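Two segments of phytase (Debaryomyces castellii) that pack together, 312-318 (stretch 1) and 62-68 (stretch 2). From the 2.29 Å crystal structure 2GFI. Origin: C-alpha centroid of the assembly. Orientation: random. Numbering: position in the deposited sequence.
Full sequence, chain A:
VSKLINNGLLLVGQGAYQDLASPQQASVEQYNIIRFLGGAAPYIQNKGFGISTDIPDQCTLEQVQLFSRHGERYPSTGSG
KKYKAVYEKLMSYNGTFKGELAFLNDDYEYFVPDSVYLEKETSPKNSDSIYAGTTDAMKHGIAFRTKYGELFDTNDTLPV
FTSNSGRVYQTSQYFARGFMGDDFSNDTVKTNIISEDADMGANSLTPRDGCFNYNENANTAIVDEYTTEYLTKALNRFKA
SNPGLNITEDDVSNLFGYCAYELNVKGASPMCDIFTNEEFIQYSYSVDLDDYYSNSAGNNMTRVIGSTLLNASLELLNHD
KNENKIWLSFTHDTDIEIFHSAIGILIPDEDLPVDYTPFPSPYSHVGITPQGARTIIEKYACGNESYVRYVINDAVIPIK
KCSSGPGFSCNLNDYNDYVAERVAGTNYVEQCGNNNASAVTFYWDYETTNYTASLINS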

# COMPACT_ATOMS: atom_id res chain seq x y z
N ALA A 312 -27.60 -26.55 15.06
CA ALA A 312 -27.21 -26.07 16.38
C ALA A 312 -27.09 -24.56 16.40
O ALA A 312 -27.66 -23.88 17.28
CB ALA A 312 -25.88 -26.71 16.79
N SER A 313 -26.37 -24.03 15.41
CA SER A 313 -26.26 -22.60 15.18
C SER A 313 -27.62 -21.91 15.05
O SER A 313 -27.83 -20.81 15.58
CB SER A 313 -25.40 -22.32 13.93
OG SER A 313 -25.78 -21.11 13.30
N LEU A 314 -28.54 -22.56 14.33
CA LEU A 314 -29.89 -22.03 14.17
C LEU A 314 -30.66 -22.06 15.49
O LEU A 314 -31.33 -21.08 15.82
CB LEU A 314 -30.66 -22.78 13.06
CG LEU A 314 -32.12 -22.32 12.91
CD1 LEU A 314 -32.19 -20.92 12.36
CD2 LEU A 314 -32.93 -23.30 12.06
N GLU A 315 -30.56 -23.16 16.25
CA GLU A 315 -31.11 -23.22 17.60
C GLU A 315 -30.60 -22.05 18.43
O GLU A 315 -31.37 -21.42 19.15
CB GLU A 315 -30.78 -24.54 18.32
CG GLU A 315 -31.46 -25.75 17.72
CD GLU A 315 -31.19 -27.02 18.51
OE1 GLU A 315 -31.13 -26.94 19.78
OE2 GLU A 315 -31.06 -28.11 17.88
N LEU A 316 -29.31 -21.74 18.33
CA LEU A 316 -28.77 -20.59 19.05
C LEU A 316 -29.38 -19.26 18.61
O LEU A 316 -29.65 -18.41 19.44
CB LEU A 316 -27.24 -20.53 18.96
CG LEU A 316 -26.46 -21.66 19.67
CD1 LEU A 316 -25.00 -21.66 19.27
CD2 LEU A 316 -26.58 -21.47 21.15
N LEU A 317 -29.58 -19.09 17.31
CA LEU A 317 -30.09 -17.79 16.79
C LEU A 317 -31.56 -17.61 17.16
O LEU A 317 -32.03 -16.48 17.36
CB LEU A 317 -29.94 -17.69 15.27
CG LEU A 317 -28.50 -17.68 14.73
CD1 LEU A 317 -28.49 -18.21 13.30
CD2 LEU A 317 -27.87 -16.30 14.86
N ASN A 318 -32.27 -18.74 17.23
CA ASN A 318 -33.69 -18.77 17.53
C ASN A 318 -33.94 -18.50 18.98
O ASN A 318 -35.00 -18.03 19.33
CB ASN A 318 -34.32 -20.09 17.10
CG ASN A 318 -34.66 -20.10 15.63
OD1 ASN A 318 -34.81 -21.15 15.01
ND2 ASN A 318 -34.78 -18.92 15.06
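Stretch 2 (62-68) EQVQLFS

Gln65 anchors the strand of stretch 2 to the helix of stretch 1 by two hydrogen bonds, both to Ser313. The hydroxyl OG of Ser313 donates to OE1 of Gln65 at 2.7 Å, while NE2 of Gln65 donates to the backbone O of Ser313 at 2.8 Å, with a nearly linear N-H...O angle of 173°. The carboxamide thus reads both the side chain and the carbonyl of one residue, and O of Ser313 also accepts the helical hydrogen bond from N of Leu317 (3.0 Å). One turn further along the helix, the amide end of Gln63 approaches the backbone of Leu316; its modelled OE1 lies 2.9 Å from O of Leu316, and the amide is probably turned over in the model.

Residues 62-68 lie in a strand, with extended backbone angles from Gln63 onward, nearly antiparallel to the helix, at 163° between their N-to-C directions and with a closest axial approach of 9.5 Å. Accordingly, CA of Ser313 lies 7.6 Å from CA of Gln65, and CA of Leu317 7.2 Å from CA of Gln63. Strand alternation directs Gln63, Gln65 and Phe67 toward the helix, whereas Val64 points away. Leu316 and Leu317 pack against the Gln65 amide nitrogen: NE2 of Gln65 is 3.3 Å from CB of Leu316 and 3.4 Å from CG of Leu317. Farther out, CZ of Phe67 meets CB of Ser313 obliquely at 4.2 Å.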

# COMPACT_ATOMS: atom_id res chain seq x y z
N GLU A 62 -27.27 -8.57 18.34
CA GLU A 62 -27.98 -9.46 19.25
C GLU A 62 -27.17 -10.69 19.60
O GLU A 62 -27.22 -11.14 20.73
CB GLU A 62 -29.31 -9.89 18.65
CG GLU A 62 -30.34 -8.77 18.60
CD GLU A 62 -31.60 -9.26 17.94
OE1 GLU A 62 -31.52 -9.68 16.79
OE2 GLU A 62 -32.67 -9.24 18.58
N GLN A 63 -26.42 -11.21 18.63
CA GLN A 63 -25.66 -12.44 18.82
C GLN A 63 -24.54 -12.56 17.78
O GLN A 63 -24.65 -12.04 16.67
CB GLN A 63 -26.61 -13.63 18.73
CG GLN A 63 -26.03 -14.99 19.14
CD GLN A 63 -27.00 -16.09 18.89
OE1 GLN A 63 -28.21 -15.94 19.17
NE2 GLN A 63 -26.53 -17.19 18.33
N VAL A 64 -23.46 -13.25 18.14
CA VAL A 64 -22.45 -13.62 17.17
C VAL A 64 -21.99 -15.03 17.45
O VAL A 64 -21.84 -15.42 18.60
CB VAL A 64 -21.25 -12.61 17.18
CG1 VAL A 64 -20.52 -12.63 18.56
CG2 VAL A 64 -20.32 -12.82 15.98
N GLN A 65 -21.81 -15.80 16.38
CA GLN A 65 -21.19 -17.12 16.43
C GLN A 65 -19.94 -17.07 15.57
O GLN A 65 -19.96 -16.57 14.45
CB GLN A 65 -22.15 -18.20 15.95
CG GLN A 65 -23.60 -18.02 16.47
CD GLN A 65 -24.56 -19.03 15.90
OE1 GLN A 65 -24.18 -19.81 15.06
NE2 GLN A 65 -25.81 -19.01 16.37
N LEU A 66 -18.85 -17.53 16.15
CA LEU A 66 -17.60 -17.71 15.51
C LEU A 66 -17.31 -19.21 15.39
O LEU A 66 -17.38 -19.97 16.38
CB LEU A 66 -16.51 -17.02 16.33
CG LEU A 66 -15.09 -17.36 15.85
CD1 LEU A 66 -14.85 -16.87 14.39
CD2 LEU A 66 -14.05 -16.80 16.82
N PHE A 67 -17.00 -19.62 14.18
CA PHE A 67 -16.48 -20.93 13.92
C PHE A 67 -15.13 -20.74 13.30
O PHE A 67 -14.99 -20.30 12.17
CB PHE A 67 -17.43 -21.72 13.01
CG PHE A 67 -18.79 -21.91 13.63
CD1 PHE A 67 -19.04 -23.01 14.45
CD2 PHE A 67 -19.81 -20.97 13.41
CE1 PHE A 67 -20.31 -23.19 15.03
CE2 PHE A 67 -21.09 -21.12 13.99
CZ PHE A 67 -21.33 -22.25 14.80
N SER A 68 -14.12 -21.06 14.09
CA SER A 68 -12.76 -20.73 13.76
C SER A 68 -11.92 -22.01 13.56
O SER A 68 -12.08 -23.00 14.29
CB SER A 68 -12.19 -19.88 14.86
OG SER A 68 -10.83 -19.66 14.62